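PDB 5U47: penicillin binding protein 2X from Streptococcus thermophilus, which probably cross-links the peptides of adjacent glycan strands in septal peptidoglycan during cell division, and is a target of beta-lactam antibiotics. Local coordinates for residues K216-T221 / Q436-A442; F229-M234 / T560-V565. The protein carries 1 engineered substitution. All blocks are in the same frame, centred on the assembly; numbering follows the deposited sequence.

Contact 1. Residues K216-T221 / Q436-A442; sequences KNIYTT and QFIKQVA
Y219 lays its ring, chi1 m, over the same sheet face as Q440 and A442: its CE1 edge lies 4.1 Å from A442 CB, while Y36 stacks on the ring. Strands 217-220 and 438-442 run antiparallel at 159°, axes 4.5 Å apart. N217 and A442 form a hydrogen-bonded pair, N217 N to A442 O 2.8 Å and A442 N to N217 O 2.9 Å. I218 and V441 follow as a non-hydrogen-bonded pair, turning their side chains to the other face, where I218 CD1 meets V441 CG2 at 3.8 Å. Y219 N then donates to Q440 O (2.8 Å). Y219 O accepts twice, from K439 N at 2.8 Å and Q440 N at 3.2 Å, because K439, at phi/psi -95/-43, is an extra residue. T220 therefore pairs with I438, CA atoms 4.4 Å apart, and T221 N reaches F437 O at 3.0 Å. The result is a classic beta bulge in the ladder joining strand 217-220, itself paired with strand 35-36, to strand 438-443 of the transpeptidase part.

Contact 2. Residues F229-M234 / T560-V565; sequences FLETQM and TVVNPV
Two helices packed antiparallel on one side of the five-stranded sheet of the transpeptidase domain meet here, as in the penicillin-recognising serine enzyme fold. Axes of 229-234 and 560-565 lie 9.0 Å apart at 153°, with CA pairs Q233-V561 at 5.3 Å and L230-V565 at 6.1 Å. T560 offers its carbonyl to Q233; its own hydroxyl bonds Q240 instead. V561, chi1 p, points CG2 into the apolar side, 4.1 Å from L230 CD1 and 4.0 Å from M234 SD, above M543 of strand 541-548. V562 turns away. At N563 and P564 the backbone N atoms lack bonds to the preceding turn, kinking the helix; P564 CB packs 3.7 Å from F229 CE2. V565, chi1 t, sets CG2 4.0 Å from L230 CD1 and 3.9 Å from F229 CD2. Q233, chi1 and chi2 both m, is a knob in the hole formed by T560, V561, P564 and V565, and its NE2 donates to T560 O at 2.9 Å, with an N-H...O angle of 166°.

Overall arrangement
Contact 1 is the more deeply buried, its centre about 12 Å from the centre of the chain against about 19 Å for contact 2, which is partly buried. The centres of the two contacts lie about 25 Å apart and their nearest atoms about 11 Å, so the two do not touch. Their first segments sit on successive elements, strand 217-220 and then helix 224-241. Strand 258-264 connects their surroundings, since I258 accepts from T221 while T262 touches L230 and M234. Backbone hydrogen bonds dominate contact 1, within a mixed sheet that also includes strand 42-55. Contact 2 instead relies on side chains, apolar toward the five-stranded sheet, with one glutamine-to-carbonyl bond between its segments.

Contact 1. Residues K216-T221 / Q436-A442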
ATOM      1  N   LYS A 216      -1.967  16.652  -8.791  1.00 26.79           N
ATOM      2  CA  LYS A 216      -2.875  16.605  -7.656  1.00 26.57           C
ATOM      3  C   LYS A 216      -2.124  16.137  -6.423  1.00 24.37           C
ATOM      4  O   LYS A 216      -1.133  15.418  -6.517  1.00 23.74           O
ATOM      5  CB  LYS A 216      -4.055  15.696  -7.977  1.00 27.94           C
ATOM      6  CG  LYS A 216      -4.945  16.281  -9.077  1.00 29.46           C
ATOM      7  CD  LYS A 216      -6.024  15.329  -9.507  1.00 31.06           C
ATOM      8  CE  LYS A 216      -6.909  15.939 -10.591  1.00 31.72           C
ATOM      9  NZ  LYS A 216      -7.973  14.972 -11.032  1.00 32.23           N
ATOM     10  N   ASN A 217      -2.545  16.611  -5.269  1.00 23.93           N
ATOM     11  CA  ASN A 217      -1.927  16.158  -4.027  1.00 24.36           C
ATOM     12  C   ASN A 217      -2.630  14.881  -3.534  1.00 23.66           C
ATOM     13  O   ASN A 217      -3.847  14.693  -3.736  1.00 22.07           O
ATOM     14  CB  ASN A 217      -1.997  17.249  -2.956  1.00 25.15           C
ATOM     15  CG  ASN A 217      -1.181  18.478  -3.310  1.00 24.09           C
ATOM     16  OD1 ASN A 217      -0.180  18.416  -4.018  1.00 22.00           O
ATOM     17  ND2 ASN A 217      -1.622  19.607  -2.809  1.00 25.90           N
ATOM     18  N   ILE A 218      -1.858  14.001  -2.895  1.00 23.35           N
ATOM     19  CA  ILE A 218      -2.394  12.749  -2.375  1.00 23.56           C
ATOM     20  C   ILE A 218      -2.198  12.710  -0.888  1.00 22.10           C
ATOM     21  O   ILE A 218      -1.067  12.815  -0.428  1.00 22.01           O
ATOM     22  CB  ILE A 218      -1.687  11.524  -3.007  1.00 23.18           C
ATOM     23  CG1 ILE A 218      -1.864  11.509  -4.525  1.00 23.92           C
ATOM     24  CG2 ILE A 218      -2.199  10.222  -2.398  1.00 24.61           C
ATOM     25  CD1 ILE A 218      -3.264  11.230  -4.987  1.00 25.45           C
ATOM     26  N   TYR A 219      -3.300  12.619  -0.151  1.00 21.54           N
ATOM     27  CA  TYR A 219      -3.269  12.431   1.284  1.00 21.92           C
ATOM     28  C   TYR A 219      -3.422  10.942   1.513  1.00 21.90           C
ATOM     29  O   TYR A 219      -4.457  10.370   1.199  1.00 23.50           O
ATOM     30  CB  TYR A 219      -4.412  13.173   1.984  1.00 22.88           C
ATOM     31  CG  TYR A 219      -4.279  14.679   1.925  1.00 24.10           C
ATOM     32  CD1 TYR A 219      -4.589  15.374   0.767  1.00 25.04           C
ATOM     33  CD2 TYR A 219      -3.857  15.405   3.030  1.00 25.23           C
ATOM     34  CE1 TYR A 219      -4.469  16.768   0.700  1.00 26.24           C
ATOM     35  CE2 TYR A 219      -3.727  16.801   2.970  1.00 26.88           C
ATOM     36  CZ  TYR A 219      -4.042  17.466   1.805  1.00 26.80           C
ATOM     37  OH  TYR A 219      -3.922  18.825   1.740  1.00 29.59           O
ATOM     38  N   THR A 220      -2.386  10.306   2.028  1.00 21.95           N
ATOM     39  CA  THR A 220      -2.464   8.906   2.347  1.00 21.64           C
ATOM     40  C   THR A 220      -3.207   8.719   3.661  1.00 22.58           C
ATOM     41  O   THR A 220      -3.507   9.694   4.384  1.00 21.92           O
ATOM     42  CB  THR A 220      -1.074   8.256   2.444  1.00 20.84           C
ATOM     43  OG1 THR A 220      -0.354   8.795   3.557  1.00 21.17           O
ATOM     44  CG2 THR A 220      -0.302   8.466   1.170  1.00 20.44           C
ATOM     45  N   THR A 221      -3.510   7.461   3.970  1.00 20.48           N
ATOM     46  CA  THR A 221      -4.188   7.111   5.216  1.00 20.33           C
ATOM     47  C   THR A 221      -3.223   7.027   6.387  1.00 19.65           C
ATOM     48  O   THR A 221      -3.648   6.898   7.539  1.00 20.78           O
ATOM     49  CB  THR A 221      -4.885   5.734   5.075  1.00 19.45           C
ATOM     50  OG1 THR A 221      -3.939   4.786   4.600  1.00 18.25           O
ATOM     51  CG2 THR A 221      -6.027   5.831   4.109  1.00 19.90           C
ATOM     52  N   GLN A 436      -7.218   0.193   2.258  1.00 18.25           N
ATOM     53  CA  GLN A 436      -7.051   1.496   1.603  1.00 19.31           C
ATOM     54  C   GLN A 436      -5.838   2.215   2.133  1.00 19.04           C
ATOM     55  O   GLN A 436      -5.544   2.161   3.348  1.00 18.18           O
ATOM     56  CB  GLN A 436      -8.260   2.397   1.868  1.00 20.71           C
ATOM     57  CG  GLN A 436      -9.544   1.952   1.194  1.00 22.74           C
ATOM     58  CD  GLN A 436     -10.737   2.832   1.526  1.00 24.48           C
ATOM     59  OE1 GLN A 436     -10.742   3.569   2.532  1.00 25.13           O
ATOM     60  NE2 GLN A 436     -11.763   2.755   0.692  1.00 23.54           N
ATOM     61  N   PHE A 437      -5.166   2.924   1.224  1.00 18.09           N
ATOM     62  CA  PHE A 437      -4.006   3.736   1.545  1.00 18.79           C
ATOM     63  C   PHE A 437      -4.163   5.186   1.061  1.00 19.50           C
ATOM     64  O   PHE A 437      -3.290   6.020   1.351  1.00 17.27           O
ATOM     65  CB  PHE A 437      -2.682   3.104   1.030  1.00 19.94           C
ATOM     66  CG  PHE A 437      -2.617   2.944  -0.470  1.00 20.69           C
ATOM     67  CD1 PHE A 437      -2.224   3.994  -1.280  1.00 21.25           C
ATOM     68  CD2 PHE A 437      -2.955   1.733  -1.067  1.00 21.40           C
ATOM     69  CE1 PHE A 437      -2.178   3.844  -2.658  1.00 22.49           C
ATOM     70  CE2 PHE A 437      -2.910   1.576  -2.445  1.00 22.15           C
ATOM     71  CZ  PHE A 437      -2.518   2.639  -3.243  1.00 22.68           C
ATOM     72  N   ILE A 438      -5.258   5.495   0.345  1.00 19.21           N
ATOM     73  CA  ILE A 438      -5.535   6.882  -0.100  1.00 20.83           C
ATOM     74  C   ILE A 438      -6.730   7.423   0.653  1.00 21.02           C
ATOM     75  O   ILE A 438      -7.824   6.834   0.617  1.00 20.23           O
ATOM     76  CB  ILE A 438      -5.896   6.983  -1.595  1.00 21.58           C
ATOM     77  CG1 ILE A 438      -4.792   6.370  -2.446  1.00 22.19           C
ATOM     78  CG2 ILE A 438      -6.136   8.447  -1.997  1.00 21.71           C
ATOM     79  CD1 ILE A 438      -5.180   6.174  -3.896  1.00 24.93           C
ATOM     80  N   LYS A 439      -6.532   8.559   1.304  1.00 21.37           N
ATOM     81  CA  LYS A 439      -7.584   9.225   2.065  1.00 23.46           C
ATOM     82  C   LYS A 439      -8.273  10.279   1.213  1.00 22.37           C
ATOM     83  O   LYS A 439      -9.477  10.440   1.264  1.00 21.74           O
ATOM     84  CB  LYS A 439      -6.981   9.929   3.288  1.00 25.28           C
ATOM     85  CG  LYS A 439      -7.964  10.635   4.229  1.00 31.41           C
ATOM     86  CD  LYS A 439      -8.764   9.641   5.075  1.00 36.90           C
ATOM     87  CE  LYS A 439      -9.976   9.037   4.368  1.00 41.73           C
ATOM     88  NZ  LYS A 439     -10.275   7.628   4.811  1.00 39.58           N
ATOM     89  N   GLN A 440      -7.478  11.040   0.477  1.00 22.29           N
ATOM     90  CA  GLN A 440      -8.020  12.125  -0.333  1.00 24.13           C
ATOM     91  C   GLN A 440      -7.088  12.463  -1.470  1.00 23.58           C
ATOM     92  O   GLN A 440      -5.877  12.426  -1.300  1.00 24.14           O
ATOM     93  CB  GLN A 440      -8.242  13.375   0.545  1.00 23.41           C
ATOM     94  CG  GLN A 440      -8.837  14.575  -0.150  1.00 24.58           C
ATOM     95  CD  GLN A 440      -8.999  15.773   0.782  1.00 26.16           C
ATOM     96  OE1 GLN A 440      -8.110  16.592   0.854  1.00 27.39           O
ATOM     97  NE2 GLN A 440     -10.126  15.852   1.521  1.00 24.85           N
ATOM     98  N   VAL A 441      -7.676  12.804  -2.611  1.00 24.11           N
ATOM     99  CA  VAL A 441      -6.963  13.272  -3.798  1.00 24.86           C
ATOM    100  C   VAL A 441      -7.459  14.709  -3.956  1.00 26.38           C
ATOM    101  O   VAL A 441      -8.675  14.943  -4.043  1.00 24.05           O
ATOM    102  CB  VAL A 441      -7.335  12.457  -5.045  1.00 26.06           C
ATOM    103  CG1 VAL A 441      -6.612  12.985  -6.282  1.00 26.87           C
ATOM    104  CG2 VAL A 441      -7.052  10.979  -4.818  1.00 25.65           C
ATOM    105  N   ALA A 442      -6.533  15.670  -3.971  1.00 26.35           N
ATOM    106  CA  ALA A 442      -6.902  17.083  -3.993  1.00 26.20           C
ATOM    107  C   ALA A 442      -6.338  17.841  -5.168  1.00 27.89           C
ATOM    108  O   ALA A 442      -5.147  17.695  -5.514  1.00 26.89           O
ATOM    109  CB  ALA A 442      -6.459  17.755  -2.696  1.00 26.21           C
TER

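Contact 2. Residues F229-M234 / T560-V565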
ATOM      1  N   PHE A 229       6.706   6.046  15.223  1.00 25.47           N
ATOM      2  CA  PHE A 229       6.810   5.178  16.375  1.00 27.16           C
ATOM      3  C   PHE A 229       7.009   3.724  15.945  1.00 25.57           C
ATOM      4  O   PHE A 229       7.827   3.016  16.529  1.00 25.25           O
ATOM      5  CB  PHE A 229       5.555   5.345  17.227  1.00 30.37           C
ATOM      6  CG  PHE A 229       5.632   4.703  18.547  1.00 33.63           C
ATOM      7  CD1 PHE A 229       6.126   5.394  19.636  1.00 37.32           C
ATOM      8  CD2 PHE A 229       5.182   3.414  18.720  1.00 33.80           C
ATOM      9  CE1 PHE A 229       6.190   4.794  20.876  1.00 37.69           C
ATOM     10  CE2 PHE A 229       5.245   2.808  19.944  1.00 34.76           C
ATOM     11  CZ  PHE A 229       5.755   3.492  21.030  1.00 36.93           C
ATOM     12  N   LEU A 230       6.281   3.284  14.906  1.00 22.73           N
ATOM     13  CA  LEU A 230       6.434   1.924  14.389  1.00 22.29           C
ATOM     14  C   LEU A 230       7.865   1.645  13.886  1.00 22.64           C
ATOM     15  O   LEU A 230       8.403   0.545  14.108  1.00 22.12           O
ATOM     16  CB  LEU A 230       5.441   1.655  13.242  1.00 22.73           C
ATOM     17  CG  LEU A 230       5.578   0.313  12.531  1.00 22.87           C
ATOM     18  CD1 LEU A 230       5.369  -0.830  13.491  1.00 23.75           C
ATOM     19  CD2 LEU A 230       4.606   0.207  11.374  1.00 24.42           C
ATOM     20  N   GLU A 231       8.456   2.616  13.185  1.00 22.57           N
ATOM     21  CA  GLU A 231       9.824   2.469  12.632  1.00 23.14           C
ATOM     22  C   GLU A 231      10.832   2.203  13.755  1.00 23.78           C
ATOM     23  O   GLU A 231      11.674   1.324  13.651  1.00 24.63           O
ATOM     24  CB  GLU A 231      10.254   3.712  11.821  1.00 23.75           C
ATOM     25  CG  GLU A 231       9.409   4.038  10.577  1.00 24.16           C
ATOM     26  CD  GLU A 231       9.654   3.156   9.338  1.00 24.83           C
ATOM     27  OE1 GLU A 231      10.759   2.603   9.199  1.00 24.76           O
ATOM     28  OE2 GLU A 231       8.740   3.054   8.464  1.00 23.01           O
ATOM     29  N   THR A 232      10.730   2.967  14.829  1.00 24.21           N
ATOM     30  CA  THR A 232      11.600   2.793  15.982  1.00 25.22           C
ATOM     31  C   THR A 232      11.440   1.403  16.594  1.00 25.23           C
ATOM     32  O   THR A 232      12.434   0.724  16.849  1.00 26.53           O
ATOM     33  CB  THR A 232      11.292   3.844  17.055  1.00 26.26           C
ATOM     34  OG1 THR A 232      11.391   5.146  16.480  1.00 27.05           O
ATOM     35  CG2 THR A 232      12.223   3.709  18.243  1.00 27.95           C
ATOM     36  N   GLN A 233      10.205   0.969  16.819  1.00 24.71           N
ATOM     37  CA  GLN A 233       9.985  -0.356  17.416  1.00 27.31           C
ATOM     38  C   GLN A 233      10.362  -1.492  16.491  1.00 26.72           C
ATOM     39  O   GLN A 233      10.811  -2.524  16.968  1.00 25.65           O
ATOM     40  CB  GLN A 233       8.551  -0.537  17.922  1.00 27.56           C
ATOM     41  CG  GLN A 233       8.188   0.472  18.968  1.00 30.24           C
ATOM     42  CD  GLN A 233       9.177   0.468  20.110  1.00 33.37           C
ATOM     43  OE1 GLN A 233       9.769   1.480  20.381  1.00 36.30           O
ATOM     44  NE2 GLN A 233       9.414  -0.711  20.732  1.00 36.28           N
ATOM     45  N   MET A 234      10.205  -1.288  15.179  1.00 27.11           N
ATOM     46  CA  MET A 234      10.588  -2.299  14.218  1.00 27.94           C
ATOM     47  C   MET A 234      12.111  -2.460  14.194  1.00 27.53           C
ATOM     48  O   MET A 234      12.600  -3.568  14.039  1.00 27.56           O
ATOM     49  CB  MET A 234      10.078  -1.955  12.823  1.00 29.86           C
ATOM     50  CG  MET A 234      10.029  -3.146  11.924  1.00 34.19           C
ATOM     51  SD  MET A 234       8.786  -4.348  12.493  1.00 37.86           S
ATOM     52  CE  MET A 234       8.865  -5.357  11.032  1.00 38.63           C
ATOM     53  N   THR A 560       7.792  -6.516  21.713  1.00 28.91           N
ATOM     54  CA  THR A 560       8.627  -5.391  21.350  1.00 29.68           C
ATOM     55  C   THR A 560       7.958  -4.473  20.320  1.00 29.17           C
ATOM     56  O   THR A 560       8.093  -3.253  20.381  1.00 29.27           O
ATOM     57  CB  THR A 560       9.979  -5.896  20.776  1.00 30.26           C
ATOM     58  OG1 THR A 560      10.629  -6.715  21.757  1.00 31.74           O
ATOM     59  CG2 THR A 560      10.890  -4.739  20.395  1.00 30.73           C
ATOM     60  N   VAL A 561       7.199  -5.057  19.408  1.00 28.96           N
ATOM     61  CA  VAL A 561       6.604  -4.288  18.320  1.00 29.36           C
ATOM     62  C   VAL A 561       5.082  -4.118  18.456  1.00 28.42           C
ATOM     63  O   VAL A 561       4.585  -3.018  18.292  1.00 29.64           O
ATOM     64  CB  VAL A 561       7.063  -4.855  16.941  1.00 31.24           C
ATOM     65  CG1 VAL A 561       6.606  -6.277  16.732  1.00 33.07           C
ATOM     66  CG2 VAL A 561       6.571  -3.979  15.806  1.00 33.24           C
ATOM     67  N   VAL A 562       4.352  -5.163  18.827  1.00 26.32           N
ATOM     68  CA  VAL A 562       2.905  -5.058  18.920  1.00 26.41           C
ATOM     69  C   VAL A 562       2.421  -4.193  20.099  1.00 26.81           C
ATOM     70  O   VAL A 562       1.669  -3.245  19.892  1.00 26.86           O
ATOM     71  CB  VAL A 562       2.233  -6.448  18.983  1.00 25.52           C
ATOM     72  CG1 VAL A 562       0.712  -6.320  19.041  1.00 25.28           C
ATOM     73  CG2 VAL A 562       2.647  -7.287  17.787  1.00 25.19           C
ATOM     74  N   ASN A 563       2.891  -4.482  21.306  1.00 26.46           N
ATOM     75  CA  ASN A 563       2.389  -3.787  22.510  1.00 27.86           C
ATOM     76  C   ASN A 563       2.487  -2.262  22.468  1.00 26.82           C
ATOM     77  O   ASN A 563       1.471  -1.588  22.622  1.00 25.96           O
ATOM     78  CB  ASN A 563       3.050  -4.327  23.826  1.00 28.79           C
ATOM     79  CG  ASN A 563       2.848  -5.825  24.026  1.00 29.27           C
ATOM     80  OD1 ASN A 563       2.611  -6.554  23.078  1.00 29.75           O
ATOM     81  ND2 ASN A 563       2.962  -6.286  25.269  1.00 30.13           N
ATOM     82  N   PRO A 564       3.698  -1.712  22.270  1.00 27.04           N
ATOM     83  CA  PRO A 564       3.773  -0.249  22.304  1.00 27.81           C
ATOM     84  C   PRO A 564       3.088   0.444  21.117  1.00 26.14           C
ATOM     85  O   PRO A 564       2.571   1.544  21.273  1.00 26.10           O
ATOM     86  CB  PRO A 564       5.274   0.029  22.368  1.00 29.19           C
ATOM     87  CG  PRO A 564       5.937  -1.198  21.862  1.00 28.67           C
ATOM     88  CD  PRO A 564       5.018  -2.340  22.077  1.00 27.62           C
ATOM     89  N   VAL A 565       3.065  -0.194  19.953  1.00 24.66           N
ATOM     90  CA  VAL A 565       2.443   0.411  18.767  1.00 23.20           C
ATOM     91  C   VAL A 565       0.934   0.457  18.932  1.00 23.43           C
ATOM     92  O   VAL A 565       0.327   1.507  18.715  1.00 25.71           O
ATOM     93  CB  VAL A 565       2.875  -0.311  17.477  1.00 22.35           C
ATOM     94  CG1 VAL A 565       2.089   0.226  16.253  1.00 21.01           C
ATOM     95  CG2 VAL A 565       4.376  -0.117  17.287  1.00 23.14           C
TER